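Local coordinates for protein exopolygalacturonase (Yersinia enterocolitica, PDB 2UVF) that probably cleaves the pectin-derived polymer polygalacturonic acid from its chain end as a family 28 exopolygalacturonase of the periplasm, and binds digalacturonic acid, at residues 110-115 / 426-431; 450-455 / 481-486. All coordinates share one frame; numbering follows the deposited sequence.

Contact 1: 110-115 / 426-431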
loop_
_atom_site.group_PDB
_atom_site.type_symbol
_atom_site.label_atom_id
_atom_site.label_comp_id
_atom_site.label_asym_id
_atom_site.label_seq_id
_atom_site.Cartn_x
_atom_site.Cartn_y
_atom_site.Cartn_z
ATOM N N ILE A 110 8.637 -1.551 17.486
ATOM C CA ILE A 110 8.102 -0.364 16.834
ATOM C C ILE A 110 7.316 0.503 17.823
ATOM O O ILE A 110 6.894 0.034 18.872
ATOM C CB ILE A 110 7.265 -0.738 15.575
ATOM C CG1 ILE A 110 5.983 -1.488 15.950
ATOM C CG2 ILE A 110 8.114 -1.571 14.598
ATOM C CD1 ILE A 110 4.924 -1.517 14.852
ATOM N N VAL A 111 7.138 1.773 17.480
ATOM C CA VAL A 111 6.323 2.681 18.270
ATOM C C VAL A 111 5.096 3.123 17.468
ATOM O O VAL A 111 5.118 3.127 16.233
ATOM C CB VAL A 111 7.163 3.892 18.780
ATOM C CG1 VAL A 111 8.251 3.414 19.785
ATOM C CG2 VAL A 111 7.794 4.694 17.603
ATOM N N MET A 112 4.012 3.456 18.163
ATOM C CA MET A 112 2.814 4.005 17.502
ATOM C C MET A 112 2.979 5.496 17.179
ATOM O O MET A 112 3.645 6.228 17.915
ATOM C CB MET A 112 1.547 3.741 18.321
ATOM C CG MET A 112 1.246 2.249 18.574
ATOM S SD MET A 112 0.734 1.277 17.104
ATOM C CE MET A 112 2.278 0.542 16.612
ATOM N N GLN A 113 2.386 5.921 16.057
ATOM C CA GLN A 113 2.500 7.292 15.527
ATOM C C GLN A 113 1.107 7.839 15.183
ATOM O O GLN A 113 0.974 8.833 14.482
ATOM C CB GLN A 113 3.369 7.308 14.276
ATOM C CG GLN A 113 4.828 6.939 14.495
ATOM C CD GLN A 113 5.593 6.806 13.200
ATOM O OE1 GLN A 113 6.076 5.727 12.852
ATOM N NE2 GLN A 113 5.715 7.905 12.479
ATOM N N ASN A 114 0.068 7.174 15.674
ATOM C CA ASN A 114 -1.308 7.584 15.407
ATOM C C ASN A 114 -2.180 7.435 16.644
ATOM O O ASN A 114 -1.932 6.565 17.477
ATOM C CB ASN A 114 -1.912 6.811 14.214
ATOM C CG ASN A 114 -2.252 5.367 14.553
ATOM O OD1 ASN A 114 -1.393 4.482 14.451
ATOM N ND2 ASN A 114 -3.517 5.115 14.940
ATOM N N PHE A 115 -3.192 8.290 16.750
ATOM C CA PHE A 115 -4.157 8.266 17.851
ATOM C C PHE A 115 -5.490 8.804 17.321
ATOM O O PHE A 115 -5.551 9.922 16.824
ATOM C CB PHE A 115 -3.630 9.124 19.023
ATOM C CG PHE A 115 -4.542 9.180 20.236
ATOM C CD1 PHE A 115 -4.304 8.371 21.339
ATOM C CD2 PHE A 115 -5.600 10.083 20.298
ATOM C CE1 PHE A 115 -5.131 8.427 22.467
ATOM C CE2 PHE A 115 -6.425 10.145 21.425
ATOM C CZ PHE A 115 -6.191 9.311 22.503
ATOM N N LEU A 426 4.714 5.367 5.123
ATOM C CA LEU A 426 4.057 4.071 5.369
ATOM C C LEU A 426 4.408 3.603 6.771
ATOM O O LEU A 426 5.521 3.182 7.005
ATOM C CB LEU A 426 4.478 3.029 4.307
ATOM C CG LEU A 426 4.371 3.319 2.785
ATOM C CD1 LEU A 426 3.034 3.971 2.397
ATOM C CD2 LEU A 426 5.534 4.153 2.281
ATOM N N PHE A 427 3.457 3.700 7.702
ATOM C CA PHE A 427 3.734 3.419 9.110
ATOM C C PHE A 427 2.628 2.636 9.837
ATOM O O PHE A 427 1.475 2.692 9.452
ATOM C CB PHE A 427 4.123 4.716 9.868
ATOM C CG PHE A 427 3.026 5.771 9.927
ATOM C CD1 PHE A 427 2.189 5.862 11.041
ATOM C CD2 PHE A 427 2.856 6.691 8.889
ATOM C CE1 PHE A 427 1.178 6.841 11.128
ATOM C CE2 PHE A 427 1.844 7.674 8.948
ATOM C CZ PHE A 427 1.006 7.747 10.068
ATOM N N ASN A 428 3.004 1.921 10.894
ATOM C CA ASN A 428 2.067 1.175 11.745
ATOM C C ASN A 428 1.177 0.179 10.987
ATOM O O ASN A 428 -0.009 0.015 11.300
ATOM C CB ASN A 428 1.223 2.127 12.619
ATOM C CG ASN A 428 2.077 3.015 13.527
ATOM O OD1 ASN A 428 3.264 2.734 13.770
ATOM N ND2 ASN A 428 1.475 4.077 14.039
ATOM N N ASN A 429 1.757 -0.470 9.981
ATOM C CA ASN A 429 1.037 -1.484 9.189
ATOM C C ASN A 429 1.512 -2.827 9.582
ATOM O O ASN A 429 2.664 -2.987 10.052
ATOM C CB ASN A 429 1.262 -1.293 7.676
ATOM C CG ASN A 429 0.801 0.052 7.206
ATOM O OD1 ASN A 429 -0.377 0.294 7.169
ATOM N ND2 ASN A 429 1.740 0.957 6.884
ATOM N N TYR A 430 0.614 -3.795 9.409
ATOM C CA TYR A 430 0.992 -5.208 9.509
ATOM C C TYR A 430 0.935 -5.879 8.128
ATOM O O TYR A 430 -0.126 -5.991 7.533
ATOM C CB TYR A 430 0.061 -5.910 10.478
ATOM C CG TYR A 430 0.427 -7.337 10.800
ATOM C CD1 TYR A 430 1.349 -7.633 11.791
ATOM C CD2 TYR A 430 -0.187 -8.400 10.130
ATOM C CE1 TYR A 430 1.657 -8.969 12.097
ATOM C CE2 TYR A 430 0.112 -9.698 10.415
ATOM C CZ TYR A 430 1.030 -9.993 11.401
ATOM O OH TYR A 430 1.301 -11.328 11.699
ATOM N N PHE A 431 2.080 -6.311 7.618
ATOM C CA PHE A 431 2.123 -7.005 6.332
ATOM C C PHE A 431 2.159 -8.495 6.610
ATOM O O PHE A 431 3.028 -8.947 7.354
ATOM C CB PHE A 431 3.350 -6.581 5.507
ATOM C CG PHE A 431 3.431 -5.105 5.264
ATOM C CD1 PHE A 431 2.919 -4.550 4.100
ATOM C CD2 PHE A 431 4.034 -4.263 6.203
ATOM C CE1 PHE A 431 2.984 -3.167 3.870
ATOM C CE2 PHE A 431 4.113 -2.886 5.988
ATOM C CZ PHE A 431 3.590 -2.330 4.815
#
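Polar groups converge on the side chain of Asn428, the residue of 426-431 that buries most surface here. Its CG lies anti to its own carbonyl carbon (chi1 -59°), and its amide lies against 110-115, near the backbone of Val111 and Gln113 and the Asn114 side chain; the amide end comes close to Gln113 N. The Asn114 and Asn428 side chains run antiparallel past one another, their amide planes 54° apart. The Gln113 chain, extended beyond CG, crosses the Phe427 ring obliquely, and its NE2 is held by Glu454 OE2 and the Trp57 carbonyl.

Packing involves the Phe427 ring and Met112. Gln113 CB rests 3.7 Å from Phe427 CD1, while the Gln113 amide, its plane 26° from that of the ring, brings NE2 over one face. Asn114 CB meets the ring edge, with Phe427 CE1 4.4 Å away. A parallel ring, Phe394, also meets Phe427. Met112 packs instead on Asn428: its chain bends at chi2 and chi3, so that its CE comes within 4.0 Å of Asn428 CG.

With its left-handed helical backbone, Asn428 bends the chain between strands 421-427 and 430-431, as at the tight corners of a parallel beta-helix. The arrangement is an interdomain interface, seating the fibronectin type III-like domain on such a corner of the family 28 catalytic beta-helix.

Contact 2: 450-455 / 481-486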
loop_
_atom_site.group_PDB
_atom_site.type_symbol
_atom_site.label_atom_id
_atom_site.label_comp_id
_atom_site.label_asym_id
_atom_site.label_seq_id
_atom_site.Cartn_x
_atom_site.Cartn_y
_atom_site.Cartn_z
ATOM N N ASP A 450 11.175 10.084 -2.249
ATOM C CA ASP A 450 10.747 10.608 -0.955
ATOM C C ASP A 450 9.783 9.643 -0.276
ATOM O O ASP A 450 8.689 10.038 0.107
ATOM C CB ASP A 450 10.091 12.001 -1.070
ATOM C CG ASP A 450 10.929 13.023 -1.869
ATOM O OD1 ASP A 450 12.151 12.821 -2.108
ATOM O OD2 ASP A 450 10.328 14.071 -2.240
ATOM N N ILE A 451 10.225 8.396 -0.124
ATOM C CA ILE A 451 9.433 7.296 0.438
ATOM C C ILE A 451 9.984 6.939 1.825
ATOM O O ILE A 451 11.163 6.606 1.957
ATOM C CB ILE A 451 9.502 6.006 -0.476
ATOM C CG1 ILE A 451 9.257 6.299 -1.980
ATOM C CG2 ILE A 451 8.591 4.900 0.031
ATOM C CD1 ILE A 451 7.885 6.945 -2.352
ATOM N N LEU A 452 9.127 6.993 2.849
ATOM C CA LEU A 452 9.509 6.582 4.223
ATOM C C LEU A 452 8.622 5.472 4.829
ATOM O O LEU A 452 7.451 5.691 5.135
ATOM C CB LEU A 452 9.622 7.806 5.176
ATOM C CG LEU A 452 9.930 7.533 6.663
ATOM C CD1 LEU A 452 11.258 6.802 6.858
ATOM C CD2 LEU A 452 9.892 8.794 7.508
ATOM N N ALA A 453 9.202 4.285 5.011
ATOM C CA ALA A 453 8.493 3.141 5.601
ATOM C C ALA A 453 9.056 2.796 7.006
ATOM O O ALA A 453 10.123 2.187 7.139
ATOM C CB ALA A 453 8.553 1.923 4.651
ATOM N N GLU A 454 8.324 3.193 8.050
ATOM C CA GLU A 454 8.809 3.039 9.429
ATOM C C GLU A 454 7.759 2.449 10.332
ATOM O O GLU A 454 6.580 2.689 10.160
ATOM C CB GLU A 454 9.280 4.384 10.010
ATOM C CG GLU A 454 8.253 5.522 9.896
ATOM C CD GLU A 454 8.711 6.786 10.580
ATOM O OE1 GLU A 454 9.833 6.778 11.136
ATOM O OE2 GLU A 454 7.955 7.788 10.557
ATOM N N ASN A 455 8.218 1.698 11.321
ATOM C CA ASN A 455 7.382 1.255 12.439
ATOM C C ASN A 455 6.273 0.335 11.937
ATOM O O ASN A 455 5.095 0.501 12.278
ATOM C CB ASN A 455 6.854 2.449 13.274
ATOM C CG ASN A 455 7.962 3.162 14.077
ATOM O OD1 ASN A 455 8.277 4.343 13.849
ATOM N ND2 ASN A 455 8.532 2.457 15.029
ATOM N N THR A 481 13.643 5.394 2.340
ATOM C CA THR A 481 14.087 5.000 3.684
ATOM C C THR A 481 13.223 3.872 4.209
ATOM O O THR A 481 11.997 3.954 4.188
ATOM C CB THR A 481 14.100 6.191 4.712
ATOM O OG1 THR A 481 15.062 7.165 4.305
ATOM C CG2 THR A 481 14.486 5.717 6.118
ATOM N N PHE A 482 13.878 2.828 4.694
ATOM C CA PHE A 482 13.202 1.663 5.228
ATOM C C PHE A 482 13.800 1.390 6.603
ATOM O O PHE A 482 14.883 0.839 6.720
ATOM C CB PHE A 482 13.402 0.479 4.272
ATOM C CG PHE A 482 12.647 -0.757 4.656
ATOM C CD1 PHE A 482 11.402 -1.031 4.084
ATOM C CD2 PHE A 482 13.179 -1.657 5.576
ATOM C CE1 PHE A 482 10.720 -2.184 4.418
ATOM C CE2 PHE A 482 12.496 -2.800 5.903
ATOM C CZ PHE A 482 11.262 -3.064 5.325
ATOM N N ARG A 483 13.073 1.777 7.647
ATOM C CA ARG A 483 13.645 1.818 8.995
ATOM C C ARG A 483 12.668 1.421 10.099
ATOM O O ARG A 483 11.467 1.480 9.915
ATOM C CB ARG A 483 14.232 3.219 9.286
ATOM C CG ARG A 483 13.218 4.315 9.452
ATOM C CD ARG A 483 13.870 5.554 9.997
ATOM N NE ARG A 483 12.914 6.609 10.306
ATOM C CZ ARG A 483 13.193 7.917 10.274
ATOM N NH1 ARG A 483 14.405 8.340 9.916
ATOM N NH2 ARG A 483 12.252 8.798 10.574
ATOM N N ASN A 484 13.202 1.054 11.263
ATOM C CA ASN A 484 12.363 0.795 12.419
ATOM C C ASN A 484 11.237 -0.172 12.072
ATOM O O ASN A 484 10.083 0.046 12.408
ATOM C CB ASN A 484 11.805 2.095 12.969
ATOM C CG ASN A 484 12.878 3.007 13.494
ATOM O OD1 ASN A 484 13.983 2.565 13.811
ATOM N ND2 ASN A 484 12.561 4.291 13.589
ATOM N N ASN A 485 11.611 -1.244 11.385
ATOM C CA ASN A 485 10.681 -2.286 10.965
ATOM C C ASN A 485 11.162 -3.606 11.494
ATOM O O ASN A 485 12.364 -3.874 11.495
ATOM C CB ASN A 485 10.627 -2.381 9.431
ATOM C CG ASN A 485 10.086 -1.137 8.789
ATOM O OD1 ASN A 485 10.638 -0.636 7.807
ATOM N ND2 ASN A 485 9.013 -0.625 9.324
ATOM N N ALA A 486 10.213 -4.449 11.901
ATOM C CA ALA A 486 10.531 -5.793 12.346
ATOM C C ALA A 486 9.896 -6.837 11.454
ATOM O O ALA A 486 8.742 -6.715 11.069
ATOM C CB ALA A 486 10.122 -5.998 13.814
#
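Arg483 grips Glu454 side-on: its NE and NH2 both donate to the single oxygen OE1, and the salt bridge measures 3.2 Å from Arg483 NE to Glu454 OE1. The oxygen lies in the guanidinium plane, yet the nitrogens approach it from above the carboxylate plane, the two groups being turned 45° apart. Both residues put CG in the crowded position between backbone N and carbonyl carbon, then run on extended and side by side. Glu454 OE2 accepts from Trp425 NE1 and from Gln113 NE2, so the buried carboxylate is satisfied at both oxygens.

Next come the backbone bonds of parallel strands. Thr481 N reaches Ile451 O at 2.8 Å, Ala453 N reaches Thr481 O at 2.9 Å, and Arg483 N reaches Ala453 O at 3.0 Å, all nearly straight. At the corner, Asn455 N makes a weak bond to Asn484 O (128° at the hydrogen), and Glu454 CA offers a CH to Arg483 O.

Leu452 CD1 packs tightly on Thr481 CG2, 3.5 Å away, and also sits over one face of the Arg483 guanidinium, toward its rim. On the opposite face of the sheet, Ala453 CB lies 4.1 Å from Phe482 CD1.

Strand 421-427 pairs with 450-455 on its other side, and strand 518-532 follows 481-486, with Thr523 touching Thr481 and Leu524 and Val527 against Phe482. The contact thus joins successive coils of the beta-helix.

How the contacts relate
Contacts 1 and 2 adjoin, their centres 10 Å apart, and share the stack of coils: strand 421-427 of contact 1 pairs with strand 448-459 of contact 2. Probable hydrogen bonds join them, Leu426 N to Leu452 O at 2.8 Å and Asn428 N to Asn455 O at 2.9 Å. Asn428, Asn455 and Asn484 all take left-handed backbone angles and mark the same corner on successive coils. Glu454 links the polar networks, since it meets Gln113 of the N-terminal domain as well as Arg483. Neither contact contributes a residue to the sugar pocket; in contact 2 the Ile451 side chain is about 13 Å from a bound galacturonic acid.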